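Local coordinates for protein cortical-lytic enzyme (PDB 4S3J) that hydrolyses partially degraded spore cortex peptidoglycan as an N-acetylglucosaminidase during germination, recognising the muramic acid delta-lactam residues specific to spore peptidoglycan, at residues 287-297 / 322-333; 340-348 / 410-418. All blocks are in the same frame, centred on the assembly; numbering follows the deposited sequence.

Contacts 1 and 2 are joined through strand 318-330 of this glycosyl hydrolase family 18 domain, which pairs antiparallel with strand 341-343. In contact 1 the strand's aromatic side chains receive the loop 287-297, with a buried middle and a more open end at Pro-292 and Phe-333. Contact 2 lies about 14 Å away, centre to centre, where 340-348 meets 410-418; it is smaller, and polar backbone and water take a larger share. Between them, Gly-326 N lies 2.8 Å from Val-343 O, and Ala-340 packs on Trp-329. In contact 1 the side chain of Tyr-325 comes to about 11 Å from that of Glu-220, the probable proton donor; contact 2 lies away from the active site.

Contact 1: 287-297 / 322-333; sequences GWQGGPPMAIS and QNLYGFDWKLPF
The carbonyl of Trp-288 meets the indole edge of Trp-329 and accepts a weak, long bond from NE1. Next, Gln-289 lays its backbone N over one face of the Phe-327 ring and its CB against CE1, 3.8 Å away, while its amide NE2 goes on to Ala-340 O. The type I turn 288-291 then brings Gly-291 O to 2.8 Å from Trp-329 NE1, a bond weakened by its 120° angle at the hydrogen. Pro-292 puts CB over the face of Phe-333. Pro-293 sets CA over the six-membered ring of Trp-329, a CH-pi contact 3.5 Å from the centroid, and its CG reaches Leu-331 CD2. Ile-296 divides its branches: CG1 and CD1 go to Phe-327, CD1 also to the edge of Trp-329, and Ile-296 CG2, anti to the backbone N, lies 3.4 Å from Asn-323 CG. Ser-297 OG donates to a lone pair of Asn-323 OD1, 2.8 Å away; Asn-323 ND2 binds Tyr-325 O and Glu-385. Trp-329 thus has its indole N-H shared between two imperfectly aligned carbonyls and its ring held by proline CH-pi packing, whereas the Asn-323 amide is fixed by bonds at both its ends.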
ATOM      1  N   GLY A 287       8.693   6.554   9.657  1.00 20.32           N
ATOM      2  CA  GLY A 287       8.736   5.749  10.871  1.00 17.66           C
ATOM      3  C   GLY A 287       9.031   4.311  10.476  1.00 21.13           C
ATOM      4  O   GLY A 287       8.342   3.746   9.618  1.00 19.62           O
ATOM      5  N   TRP A 288      10.064   3.720  11.076  1.00 20.18           N
ATOM      6  CA  TRP A 288      10.492   2.378  10.700  1.00 19.88           C
ATOM      7  C   TRP A 288      10.987   1.583  11.920  1.00 17.99           C
ATOM      8  O   TRP A 288      11.169   2.141  13.013  1.00 15.95           O
ATOM      9  CB  TRP A 288      11.565   2.457   9.595  1.00 21.09           C
ATOM     10  CG  TRP A 288      12.900   2.947  10.049  1.00 20.35           C
ATOM     11  CD1 TRP A 288      13.228   4.223  10.405  1.00 22.70           C
ATOM     12  CD2 TRP A 288      14.093   2.164  10.205  1.00 20.87           C
ATOM     13  NE1 TRP A 288      14.557   4.284  10.774  1.00 24.95           N
ATOM     14  CE2 TRP A 288      15.104   3.035  10.661  1.00 22.79           C
ATOM     15  CE3 TRP A 288      14.398   0.820   9.997  1.00 25.51           C
ATOM     16  CZ2 TRP A 288      16.405   2.594  10.917  1.00 26.05           C
ATOM     17  CZ3 TRP A 288      15.698   0.385  10.255  1.00 28.72           C
ATOM     18  CH2 TRP A 288      16.675   1.270  10.710  1.00 25.93           C
ATOM     19  N   GLN A 289      11.169   0.278  11.715  1.00 18.32           N
ATOM     20  CA  GLN A 289      11.375  -0.700  12.775  1.00 20.89           C
ATOM     21  C   GLN A 289      12.561  -0.359  13.671  1.00 17.83           C
ATOM     22  O   GLN A 289      12.538  -0.620  14.864  1.00 19.34           O
ATOM     23  CB  GLN A 289      11.545  -2.083  12.139  1.00 35.23           C
ATOM     24  CG  GLN A 289      11.434  -3.250  13.096  1.00 53.18           C
ATOM     25  CD  GLN A 289      11.104  -4.545  12.377  1.00 53.97           C
ATOM     26  OE1 GLN A 289      11.589  -4.784  11.267  1.00 43.38           O
ATOM     27  NE2 GLN A 289      10.262  -5.381  12.994  1.00 32.72           N
ATOM     28  N   GLY A 290      13.582   0.254  13.082  1.00 21.33           N
ATOM     29  CA  GLY A 290      14.816   0.568  13.789  1.00 22.45           C
ATOM     30  C   GLY A 290      14.967   2.012  14.236  1.00 21.39           C
ATOM     31  O   GLY A 290      16.013   2.404  14.758  1.00 23.50           O
ATOM     32  N   GLY A 291      13.919   2.814  14.050  1.00 17.81           N
ATOM     33  CA  GLY A 291      13.937   4.213  14.432  1.00 21.06           C
ATOM     34  C   GLY A 291      12.942   4.539  15.542  1.00 16.99           C
ATOM     35  O   GLY A 291      12.329   3.649  16.110  1.00 17.58           O
ATOM     36  N   PRO A 292      12.825   5.830  15.879  1.00 20.30           N
ATOM     37  CA  PRO A 292      11.881   6.232  16.924  1.00 19.38           C
ATOM     38  C   PRO A 292      10.435   6.250  16.412  1.00 21.70           C
ATOM     39  O   PRO A 292      10.204   6.287  15.210  1.00 18.54           O
ATOM     40  CB  PRO A 292      12.351   7.638  17.297  1.00 20.53           C
ATOM     41  CG  PRO A 292      12.973   8.149  16.045  1.00 25.12           C
ATOM     42  CD  PRO A 292      13.630   6.963  15.394  1.00 24.04           C
ATOM     43  N   PRO A 293       9.474   6.232  17.329  1.00 20.44           N
ATOM     44  CA  PRO A 293       8.072   6.172  16.896  1.00 17.21           C
ATOM     45  C   PRO A 293       7.600   7.428  16.173  1.00 18.37           C
ATOM     46  O   PRO A 293       7.857   8.563  16.604  1.00 17.05           O
ATOM     47  CB  PRO A 293       7.309   5.973  18.201  1.00 16.79           C
ATOM     48  CG  PRO A 293       8.245   6.479  19.281  1.00 18.18           C
ATOM     49  CD  PRO A 293       9.616   6.188  18.792  1.00 19.98           C
ATOM     50  N   MET A 294       6.901   7.198  15.065  1.00 13.75           N
ATOM     51  CA  MET A 294       6.281   8.253  14.267  1.00 16.62           C
ATOM     52  C   MET A 294       5.497   7.586  13.127  1.00 13.91           C
ATOM     53  O   MET A 294       5.640   6.381  12.895  1.00 13.57           O
ATOM     54  CB  MET A 294       7.322   9.227  13.703  1.00 17.65           C
ATOM     55  CG  MET A 294       8.245   8.582  12.739  1.00 15.49           C
ATOM     56  SD  MET A 294       9.528   9.730  12.135  1.00 26.84           S
ATOM     57  CE  MET A 294      10.414  10.062  13.655  1.00 40.99           C
ATOM     58  N   ALA A 295       4.676   8.369  12.426  1.00 13.72           N
ATOM     59  CA  ALA A 295       3.894   7.825  11.315  1.00 13.68           C
ATOM     60  C   ALA A 295       4.802   7.125  10.289  1.00 14.15           C
ATOM     61  O   ALA A 295       5.857   7.652   9.931  1.00 15.79           O
ATOM     62  CB  ALA A 295       3.109   8.899  10.649  1.00 14.01           C
ATOM     63  N   ILE A 296       4.350   5.985   9.782  1.00 13.64           N
ATOM     64  CA  ILE A 296       5.139   5.198   8.830  1.00 13.13           C
ATOM     65  C   ILE A 296       5.189   5.882   7.454  1.00 13.42           C
ATOM     66  O   ILE A 296       6.234   5.882   6.798  1.00 16.35           O
ATOM     67  CB  ILE A 296       4.588   3.739   8.689  1.00 12.81           C
ATOM     68  CG1 ILE A 296       4.913   2.880   9.923  1.00 19.83           C
ATOM     69  CG2 ILE A 296       5.217   3.011   7.509  1.00 13.38           C
ATOM     70  CD1 ILE A 296       4.220   3.251  11.139  1.00 23.33           C
ATOM     71  N   SER A 297       4.071   6.443   7.008  1.00 12.99           N
ATOM     72  CA  SER A 297       4.000   7.085   5.695  1.00 12.62           C
ATOM     73  C   SER A 297       3.216   8.405   5.754  1.00 13.49           C
ATOM     74  O   SER A 297       2.102   8.525   5.207  1.00 15.03           O
ATOM     75  CB  SER A 297       3.385   6.114   4.684  1.00 14.22           C
ATOM     76  OG  SER A 297       2.120   5.639   5.115  1.00 13.67           O
ATOM     77  N   GLN A 322       2.408   1.657  -0.515  1.00 15.44           N
ATOM     78  CA  GLN A 322       1.605   1.828   0.688  1.00 17.33           C
ATOM     79  C   GLN A 322       1.802   0.670   1.652  1.00 14.59           C
ATOM     80  O   GLN A 322       1.530  -0.471   1.312  1.00 13.87           O
ATOM     81  CB  GLN A 322       0.131   1.944   0.321  1.00 13.33           C
ATOM     82  CG  GLN A 322      -0.784   2.135   1.522  1.00 13.37           C
ATOM     83  CD  GLN A 322      -0.507   3.441   2.264  1.00 16.77           C
ATOM     84  OE1 GLN A 322      -0.415   4.511   1.655  1.00 16.29           O
ATOM     85  NE2 GLN A 322      -0.365   3.351   3.586  1.00 16.53           N
ATOM     86  N   ASN A 323       2.220   0.989   2.871  1.00 12.55           N
ATOM     87  CA  ASN A 323       2.332   0.008   3.939  1.00 12.65           C
ATOM     88  C   ASN A 323       0.958  -0.383   4.455  1.00 13.97           C
ATOM     89  O   ASN A 323       0.070   0.478   4.580  1.00 14.10           O
ATOM     90  CB  ASN A 323       3.165   0.580   5.092  1.00 14.72           C
ATOM     91  CG  ASN A 323       2.611   1.897   5.597  1.00 15.34           C
ATOM     92  OD1 ASN A 323       2.627   2.910   4.871  1.00 15.02           O
ATOM     93  ND2 ASN A 323       2.059   1.891   6.811  1.00 13.49           N
ATOM     94  N   LEU A 324       0.786  -1.661   4.769  1.00 12.91           N
ATOM     95  CA  LEU A 324      -0.409  -2.097   5.494  1.00 10.67           C
ATOM     96  C   LEU A 324      -0.101  -2.281   6.989  1.00 12.58           C
ATOM     97  O   LEU A 324      -1.027  -2.382   7.815  1.00 15.04           O
ATOM     98  CB  LEU A 324      -0.957  -3.390   4.879  1.00 13.41           C
ATOM     99  CG  LEU A 324      -1.579  -3.230   3.480  1.00 14.90           C
ATOM    100  CD1 LEU A 324      -1.923  -4.609   2.909  1.00 20.74           C
ATOM    101  CD2 LEU A 324      -2.802  -2.369   3.558  1.00 17.30           C
ATOM    102  N   TYR A 325       1.185  -2.286   7.332  1.00 12.85           N
ATOM    103  CA  TYR A 325       1.626  -2.485   8.709  1.00 11.69           C
ATOM    104  C   TYR A 325       1.780  -1.174   9.470  1.00 12.18           C
ATOM    105  O   TYR A 325       2.002  -0.113   8.877  1.00 13.41           O
ATOM    106  CB  TYR A 325       2.974  -3.232   8.731  1.00 13.77           C
ATOM    107  CG  TYR A 325       4.030  -2.520   7.901  1.00 13.18           C
ATOM    108  CD1 TYR A 325       4.161  -2.773   6.531  1.00 14.43           C
ATOM    109  CD2 TYR A 325       4.888  -1.576   8.472  1.00 12.92           C
ATOM    110  CE1 TYR A 325       5.098  -2.103   5.767  1.00 13.07           C
ATOM    111  CE2 TYR A 325       5.843  -0.909   7.700  1.00 13.86           C
ATOM    112  CZ  TYR A 325       5.936  -1.180   6.356  1.00 14.91           C
ATOM    113  OH  TYR A 325       6.847  -0.511   5.599  1.00 20.33           O
ATOM    114  N   GLY A 326       1.668  -1.269  10.798  1.00 13.46           N
ATOM    115  CA  GLY A 326       2.127  -0.234  11.699  1.00 13.57           C
ATOM    116  C   GLY A 326       3.232  -0.832  12.560  1.00 13.30           C
ATOM    117  O   GLY A 326       3.645  -1.981  12.333  1.00 12.88           O
ATOM    118  N   PHE A 327       3.700  -0.070  13.553  1.00 11.61           N
ATOM    119  CA  PHE A 327       4.689  -0.574  14.514  1.00  9.78           C
ATOM    120  C   PHE A 327       4.281  -0.232  15.938  1.00 10.96           C
ATOM    121  O   PHE A 327       3.636   0.793  16.185  1.00 11.09           O
ATOM    122  CB  PHE A 327       6.078   0.006  14.256  1.00 12.89           C
ATOM    123  CG  PHE A 327       6.741  -0.515  13.003  1.00 13.78           C
ATOM    124  CD1 PHE A 327       7.149  -1.833  12.912  1.00 13.98           C
ATOM    125  CD2 PHE A 327       6.938   0.323  11.939  1.00 13.73           C
ATOM    126  CE1 PHE A 327       7.766  -2.312  11.747  1.00 15.42           C
ATOM    127  CE2 PHE A 327       7.546  -0.133  10.774  1.00 17.09           C
ATOM    128  CZ  PHE A 327       7.956  -1.461  10.686  1.00 19.74           C
ATOM    129  N   ASP A 328       4.680  -1.113  16.847  1.00 10.72           N
ATOM    130  CA  ASP A 328       4.536  -0.940  18.283  1.00 11.02           C
ATOM    131  C   ASP A 328       5.956  -0.777  18.826  1.00 13.38           C
ATOM    132  O   ASP A 328       6.755  -1.714  18.749  1.00 13.74           O
ATOM    133  CB  ASP A 328       3.812  -2.153  18.883  1.00  9.58           C
ATOM    134  CG  ASP A 328       3.657  -2.075  20.395  1.00 15.68           C
ATOM    135  OD1 ASP A 328       4.476  -1.411  21.070  1.00 17.89           O
ATOM    136  OD2 ASP A 328       2.722  -2.718  20.909  1.00 15.21           O
ATOM    137  N   TRP A 329       6.291   0.426  19.270  1.00 10.33           N
ATOM    138  CA  TRP A 329       7.585   0.761  19.860  1.00 10.77           C
ATOM    139  C   TRP A 329       7.522   0.796  21.382  1.00 15.55           C
ATOM    140  O   TRP A 329       6.608   1.385  21.937  1.00 14.88           O
ATOM    141  CB  TRP A 329       8.041   2.140  19.400  1.00 13.81           C
ATOM    142  CG  TRP A 329       8.469   2.326  17.980  1.00 11.13           C
ATOM    143  CD1 TRP A 329       9.746   2.225  17.506  1.00 13.78           C
ATOM    144  CD2 TRP A 329       7.656   2.730  16.862  1.00 10.89           C
ATOM    145  NE1 TRP A 329       9.772   2.507  16.162  1.00 13.59           N
ATOM    146  CE2 TRP A 329       8.510   2.830  15.741  1.00 11.10           C
ATOM    147  CE3 TRP A 329       6.294   3.015  16.697  1.00 14.29           C
ATOM    148  CZ2 TRP A 329       8.053   3.191  14.475  1.00 14.53           C
ATOM    149  CZ3 TRP A 329       5.840   3.382  15.424  1.00 13.91           C
ATOM    150  CH2 TRP A 329       6.724   3.478  14.340  1.00 15.59           C
ATOM    151  N   LYS A 330       8.510   0.222  22.054  1.00 13.38           N
ATOM    152  CA  LYS A 330       8.679   0.429  23.491  1.00 11.88           C
ATOM    153  C   LYS A 330       9.464   1.706  23.727  1.00 17.35           C
ATOM    154  O   LYS A 330      10.391   2.019  22.976  1.00 22.01           O
ATOM    155  CB  LYS A 330       9.387  -0.764  24.138  1.00 14.04           C
ATOM    156  CG  LYS A 330       8.536  -2.014  24.170  1.00 18.11           C
ATOM    157  CD  LYS A 330       9.323  -3.161  24.752  1.00 25.90           C
ATOM    158  CE  LYS A 330       8.544  -4.437  24.716  1.00 33.87           C
ATOM    159  NZ  LYS A 330       9.387  -5.560  25.217  1.00 37.03           N
ATOM    160  N   LEU A 331       9.081   2.450  24.769  1.00 13.91           N
ATOM    161  CA  LEU A 331       9.688   3.743  25.109  1.00 15.34           C
ATOM    162  C   LEU A 331      10.480   3.614  26.402  1.00 17.36           C
ATOM    163  O   LEU A 331      10.165   2.775  27.236  1.00 20.85           O
ATOM    164  CB  LEU A 331       8.601   4.826  25.253  1.00 17.72           C
ATOM    165  CG  LEU A 331       7.768   5.140  24.009  1.00 20.17           C
ATOM    166  CD1 LEU A 331       6.676   6.178  24.312  1.00 20.00           C
ATOM    167  CD2 LEU A 331       8.624   5.637  22.884  1.00 27.66           C
ATOM    168  N   PRO A 332      11.519   4.451  26.574  1.00 19.82           N
ATOM    169  CA  PRO A 332      11.974   5.472  25.628  1.00 21.88           C
ATOM    170  C   PRO A 332      12.769   4.867  24.479  1.00 18.49           C
ATOM    171  O   PRO A 332      13.392   3.808  24.657  1.00 20.21           O
ATOM    172  CB  PRO A 332      12.857   6.371  26.494  1.00 27.41           C
ATOM    173  CG  PRO A 332      13.443   5.427  27.513  1.00 24.49           C
ATOM    174  CD  PRO A 332      12.324   4.451  27.815  1.00 28.27           C
ATOM    175  N   PHE A 333      12.767   5.531  23.326  1.00 20.77           N
ATOM    176  CA  PHE A 333      13.582   5.074  22.217  1.00 20.82           C
ATOM    177  C   PHE A 333      15.044   5.330  22.536  1.00 24.49           C
ATOM    178  O   PHE A 333      15.422   6.420  22.968  1.00 24.11           O
ATOM    179  CB  PHE A 333      13.221   5.765  20.916  1.00 22.78           C
ATOM    180  CG  PHE A 333      14.161   5.431  19.801  1.00 25.95           C
ATOM    181  CD1 PHE A 333      14.100   4.191  19.188  1.00 25.17           C
ATOM    182  CD2 PHE A 333      15.132   6.327  19.392  1.00 28.13           C
ATOM    183  CE1 PHE A 333      14.969   3.860  18.173  1.00 32.23           C
ATOM    184  CE2 PHE A 333      16.005   5.997  18.378  1.00 31.82           C
ATOM    185  CZ  PHE A 333      15.926   4.767  17.771  1.00 31.76           C
TER

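Contact 2: 340-348 / 410-418; sequences AKAVSSVAA and IGLPFPQNW
With chi1 at -175°, Ser-345 carries OG away from its own backbone N and over one face of the Phe-414 ring, toward its rim; CG of Phe-414 is likewise turned opposite its backbone N. The two side chains meet with Ser-345 CB over the ring face, a CH-pi contact 3.9 Å from the centroid, while Asn-417 CB covers the opposite face. The hydroxyl of Ser-345 accepts a hydrogen bond from water 2, which also donates to Gln-416 OE1 at 2.7 Å, joining the start of one helix to the start of the other; OG is further bonded to Glu-385 O.

Next to it, Ser-344 occupies the N-cap of helix 345-354. Its OG accepts from Ala-347 N at 3.0 Å, leaving CB to pack against Pro-413, 3.7 Å from CD. Leu-412 extends CD2 to the backbone of Ser-344, 3.8 Å from its N.

Two helix N-termini meet here. Helix 345-354 follows strand 341-343 in the part of the chain between barrel strands 318-330 and 404-408, consistent with the alpha+beta insertion of family 18 chitinases; helix 415-424 follows the last strand of the TIM barrel, 404-408. The backbone directions of 343-346 and 412-415 differ by only 21°.

Between the two, Pro-413 O faces the first turn of helix 345-354, accepting a weak but fairly straight bond from Val-346 N (3.4 Å, 163°). Water 1 accepts from the N-H of Ser-345 and lies 2.9 Å from Leu-412 O, to which it can donate. On the outer side Val-346 lies across Pro-413 at about a right angle, its CG2 3.8 Å from CB of that ring and also touching Pro-415 CD. Beneath, Phe-414 reaches Ile-390 of helix 387-400 and Leu-324 of strand 318-330.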
ATOM      1  N   ALA A 340      11.032  -2.431  16.689  1.00 16.47           N
ATOM      2  CA  ALA A 340       9.602  -2.283  16.901  1.00 15.44           C
ATOM      3  C   ALA A 340       8.905  -3.512  16.345  1.00 16.32           C
ATOM      4  O   ALA A 340       9.403  -4.136  15.417  1.00 18.36           O
ATOM      5  CB  ALA A 340       9.103  -1.016  16.224  1.00 15.67           C
ATOM      6  N   LYS A 341       7.744  -3.836  16.902  1.00 12.11           N
ATOM      7  CA  LYS A 341       6.960  -4.996  16.453  1.00 13.72           C
ATOM      8  C   LYS A 341       5.977  -4.558  15.389  1.00 12.69           C
ATOM      9  O   LYS A 341       5.219  -3.605  15.595  1.00 13.72           O
ATOM     10  CB  LYS A 341       6.220  -5.610  17.634  1.00 17.87           C
ATOM     11  CG  LYS A 341       5.420  -6.861  17.328  1.00 40.63           C
ATOM     12  CD  LYS A 341       4.873  -7.468  18.615  1.00 68.77           C
ATOM     13  CE  LYS A 341       3.655  -8.355  18.363  1.00 79.10           C
ATOM     14  NZ  LYS A 341       3.340  -9.231  19.534  1.00 78.22           N
ATOM     15  N   ALA A 342       5.982  -5.227  14.235  1.00 14.24           N
ATOM     16  CA  ALA A 342       5.032  -4.884  13.181  1.00 13.11           C
ATOM     17  C   ALA A 342       3.671  -5.384  13.563  1.00 14.68           C
ATOM     18  O   ALA A 342       3.532  -6.503  14.074  1.00 16.34           O
ATOM     19  CB  ALA A 342       5.461  -5.493  11.847  1.00 18.06           C
ATOM     20  N   VAL A 343       2.665  -4.557  13.298  1.00 14.65           N
ATOM     21  CA  VAL A 343       1.285  -4.918  13.572  1.00 12.75           C
ATOM     22  C   VAL A 343       0.378  -4.642  12.380  1.00  9.64           C
ATOM     23  O   VAL A 343       0.503  -3.628  11.681  1.00 12.89           O
ATOM     24  CB  VAL A 343       0.736  -4.142  14.804  1.00 12.10           C
ATOM     25  CG1 VAL A 343       1.410  -4.621  16.082  1.00 15.82           C
ATOM     26  CG2 VAL A 343       0.915  -2.644  14.633  1.00 14.06           C
ATOM     27  N   SER A 344      -0.593  -5.527  12.195  1.00 11.09           N
ATOM     28  CA  SER A 344      -1.688  -5.271  11.271  1.00 12.91           C
ATOM     29  C   SER A 344      -2.631  -4.201  11.845  1.00 10.21           C
ATOM     30  O   SER A 344      -2.564  -3.885  13.029  1.00 11.34           O
ATOM     31  CB  SER A 344      -2.453  -6.553  11.007  1.00 12.77           C
ATOM     32  OG  SER A 344      -3.192  -6.912  12.158  1.00 12.57           O
ATOM     33  N   SER A 345      -3.536  -3.693  11.017  1.00 11.26           N
ATOM     34  CA  SER A 345      -4.509  -2.692  11.467  1.00 11.04           C
ATOM     35  C   SER A 345      -5.382  -3.306  12.552  1.00 12.88           C
ATOM     36  O   SER A 345      -5.666  -2.667  13.580  1.00 12.05           O
ATOM     37  CB  SER A 345      -5.323  -2.212  10.255  1.00 11.93           C
ATOM     38  OG  SER A 345      -6.224  -1.151  10.582  1.00 14.24           O
ATOM     39  N   VAL A 346      -5.802  -4.550  12.325  1.00 11.19           N
ATOM     40  CA  VAL A 346      -6.662  -5.255  13.289  1.00 11.45           C
ATOM     41  C   VAL A 346      -5.910  -5.476  14.597  1.00 10.37           C
ATOM     42  O   VAL A 346      -6.472  -5.288  15.687  1.00 11.72           O
ATOM     43  CB  VAL A 346      -7.158  -6.587  12.683  1.00 10.07           C
ATOM     44  CG1 VAL A 346      -7.841  -7.455  13.714  1.00 14.67           C
ATOM     45  CG2 VAL A 346      -8.081  -6.312  11.488  1.00 14.18           C
ATOM     46  N   ALA A 347      -4.625  -5.837  14.514  1.00 10.46           N
ATOM     47  CA  ALA A 347      -3.845  -6.095  15.728  1.00 10.48           C
ATOM     48  C   ALA A 347      -3.587  -4.825  16.519  1.00  8.39           C
ATOM     49  O   ALA A 347      -3.533  -4.837  17.755  1.00 11.32           O
ATOM     50  CB  ALA A 347      -2.512  -6.775  15.367  1.00 14.09           C
ATOM     51  N   ALA A 348      -3.411  -3.718  15.810  1.00 10.28           N
ATOM     52  CA  ALA A 348      -3.201  -2.428  16.451  1.00 10.42           C
ATOM     53  C   ALA A 348      -4.436  -2.064  17.275  1.00  9.71           C
ATOM     54  O   ALA A 348      -4.335  -1.706  18.446  1.00  9.92           O
ATOM     55  CB  ALA A 348      -2.904  -1.350  15.410  1.00 11.40           C
ATOM     56  N   ILE A 410       0.714  -8.656   1.877  1.00 14.25           N
ATOM     57  CA  ILE A 410      -0.331  -9.618   2.210  1.00 15.54           C
ATOM     58  C   ILE A 410       0.002 -10.293   3.541  1.00 15.97           C
ATOM     59  O   ILE A 410       1.154 -10.593   3.825  1.00 15.44           O
ATOM     60  CB  ILE A 410      -0.478 -10.648   1.060  1.00 16.31           C
ATOM     61  CG1 ILE A 410      -1.010  -9.953  -0.192  1.00 15.63           C
ATOM     62  CG2 ILE A 410      -1.393 -11.827   1.466  1.00 15.70           C
ATOM     63  CD1 ILE A 410      -0.900 -10.782  -1.456  1.00 17.01           C
ATOM     64  N   GLY A 411      -1.018 -10.494   4.381  1.00 14.22           N
ATOM     65  CA  GLY A 411      -0.849 -11.168   5.657  1.00 15.67           C
ATOM     66  C   GLY A 411      -1.000 -10.259   6.861  1.00 17.22           C
ATOM     67  O   GLY A 411      -0.637 -10.643   7.988  1.00 19.50           O
ATOM     68  N   LEU A 412      -1.526  -9.062   6.605  1.00 14.73           N
ATOM     69  CA  LEU A 412      -1.745  -8.029   7.620  1.00 12.92           C
ATOM     70  C   LEU A 412      -3.198  -7.553   7.558  1.00 11.98           C
ATOM     71  O   LEU A 412      -3.516  -6.615   6.806  1.00 13.74           O
ATOM     72  CB  LEU A 412      -0.787  -6.866   7.369  1.00 12.31           C
ATOM     73  CG  LEU A 412       0.695  -7.186   7.616  1.00 15.64           C
ATOM     74  CD1 LEU A 412       1.589  -6.273   6.793  1.00 18.47           C
ATOM     75  CD2 LEU A 412       1.007  -7.017   9.105  1.00 16.62           C
ATOM     76  N   PRO A 413      -4.101  -8.242   8.270  1.00 12.47           N
ATOM     77  CA  PRO A 413      -5.543  -7.988   8.166  1.00 13.68           C
ATOM     78  C   PRO A 413      -5.909  -6.507   8.305  1.00 13.44           C
ATOM     79  O   PRO A 413      -5.458  -5.819   9.235  1.00 12.42           O
ATOM     80  CB  PRO A 413      -6.133  -8.798   9.312  1.00 15.71           C
ATOM     81  CG  PRO A 413      -5.168  -9.933   9.510  1.00 17.66           C
ATOM     82  CD  PRO A 413      -3.806  -9.389   9.139  1.00 12.85           C
ATOM     83  N   PHE A 414      -6.762  -6.059   7.378  1.00 13.17           N
ATOM     84  CA  PHE A 414      -7.175  -4.670   7.248  1.00 10.58           C
ATOM     85  C   PHE A 414      -8.333  -4.647   6.241  1.00 12.96           C
ATOM     86  O   PHE A 414      -8.205  -4.168   5.108  1.00 13.37           O
ATOM     87  CB  PHE A 414      -5.976  -3.814   6.810  1.00 12.54           C
ATOM     88  CG  PHE A 414      -6.219  -2.322   6.765  1.00 13.10           C
ATOM     89  CD1 PHE A 414      -7.440  -1.745   7.107  1.00 15.12           C
ATOM     90  CD2 PHE A 414      -5.186  -1.490   6.368  1.00 13.38           C
ATOM     91  CE1 PHE A 414      -7.606  -0.350   7.026  1.00 11.35           C
ATOM     92  CE2 PHE A 414      -5.343  -0.119   6.289  1.00 12.45           C
ATOM     93  CZ  PHE A 414      -6.550   0.458   6.620  1.00 10.69           C
ATOM     94  N   PRO A 415      -9.488  -5.186   6.651  1.00 12.72           N
ATOM     95  CA  PRO A 415     -10.567  -5.408   5.673  1.00 14.81           C
ATOM     96  C   PRO A 415     -11.072  -4.116   5.042  1.00 13.80           C
ATOM     97  O   PRO A 415     -11.475  -4.098   3.886  1.00 16.25           O
ATOM     98  CB  PRO A 415     -11.694  -6.058   6.493  1.00 17.39           C
ATOM     99  CG  PRO A 415     -11.174  -6.252   7.861  1.00 20.28           C
ATOM    100  CD  PRO A 415      -9.843  -5.595   8.025  1.00 16.92           C
ATOM    101  N   GLN A 416     -11.047  -3.034   5.807  1.00 13.50           N
ATOM    102  CA  GLN A 416     -11.582  -1.779   5.314  1.00 14.33           C
ATOM    103  C   GLN A 416     -10.771  -1.252   4.137  1.00 13.16           C
ATOM    104  O   GLN A 416     -11.301  -0.566   3.278  1.00 14.04           O
ATOM    105  CB  GLN A 416     -11.618  -0.732   6.416  1.00 12.93           C
ATOM    106  CG  GLN A 416     -12.457  -1.125   7.599  1.00 11.01           C
ATOM    107  CD  GLN A 416     -11.685  -1.804   8.697  1.00 15.92           C
ATOM    108  OE1 GLN A 416     -10.565  -2.290   8.502  1.00 14.40           O
ATOM    109  NE2 GLN A 416     -12.292  -1.863   9.874  1.00 12.70           N
ATOM    110  N   ASN A 417      -9.469  -1.537   4.104  1.00 13.05           N
ATOM    111  CA  ASN A 417      -8.665  -1.074   2.985  1.00 13.20           C
ATOM    112  C   ASN A 417      -9.186  -1.609   1.652  1.00 12.85           C
ATOM    113  O   ASN A 417      -9.314  -0.863   0.664  1.00 14.15           O
ATOM    114  CB  ASN A 417      -7.200  -1.481   3.187  1.00 11.83           C
ATOM    115  CG  ASN A 417      -6.371  -1.237   1.955  1.00 11.76           C
ATOM    116  OD1 ASN A 417      -6.129  -0.078   1.592  1.00 14.79           O
ATOM    117  ND2 ASN A 417      -5.964  -2.308   1.278  1.00 13.78           N
ATOM    118  N   TRP A 418      -9.487  -2.902   1.617  1.00 12.29           N
ATOM    119  CA  TRP A 418      -9.863  -3.543   0.369  1.00 14.34           C
ATOM    120  C   TRP A 418     -11.272  -3.129  -0.061  1.00 14.80           C
ATOM    121  O   TRP A 418     -11.504  -2.844  -1.232  1.00 17.05           O
ATOM    122  CB  TRP A 418      -9.713  -5.060   0.519  1.00 18.46           C
ATOM    123  CG  TRP A 418      -8.294  -5.391   0.904  1.00 15.28           C
ATOM    124  CD1 TRP A 418      -7.844  -5.807   2.116  1.00 13.47           C
ATOM    125  CD2 TRP A 418      -7.135  -5.257   0.070  1.00 13.98           C
ATOM    126  NE1 TRP A 418      -6.469  -5.972   2.087  1.00 14.78           N
ATOM    127  CE2 TRP A 418      -6.013  -5.627   0.844  1.00 15.47           C
ATOM    128  CE3 TRP A 418      -6.939  -4.872  -1.254  1.00 16.47           C
ATOM    129  CZ2 TRP A 418      -4.720  -5.626   0.322  1.00 17.63           C
ATOM    130  CZ3 TRP A 418      -5.655  -4.868  -1.759  1.00 18.58           C
ATOM    131  CH2 TRP A 418      -4.573  -5.246  -0.977  1.00 15.78           C
TER
HETATM  132  O   HOH W   1      -2.915  -4.169   8.254  1.00 13.05           O
HETATM  133  O   HOH W   2      -8.641  -2.624  10.383  1.00 30.55           O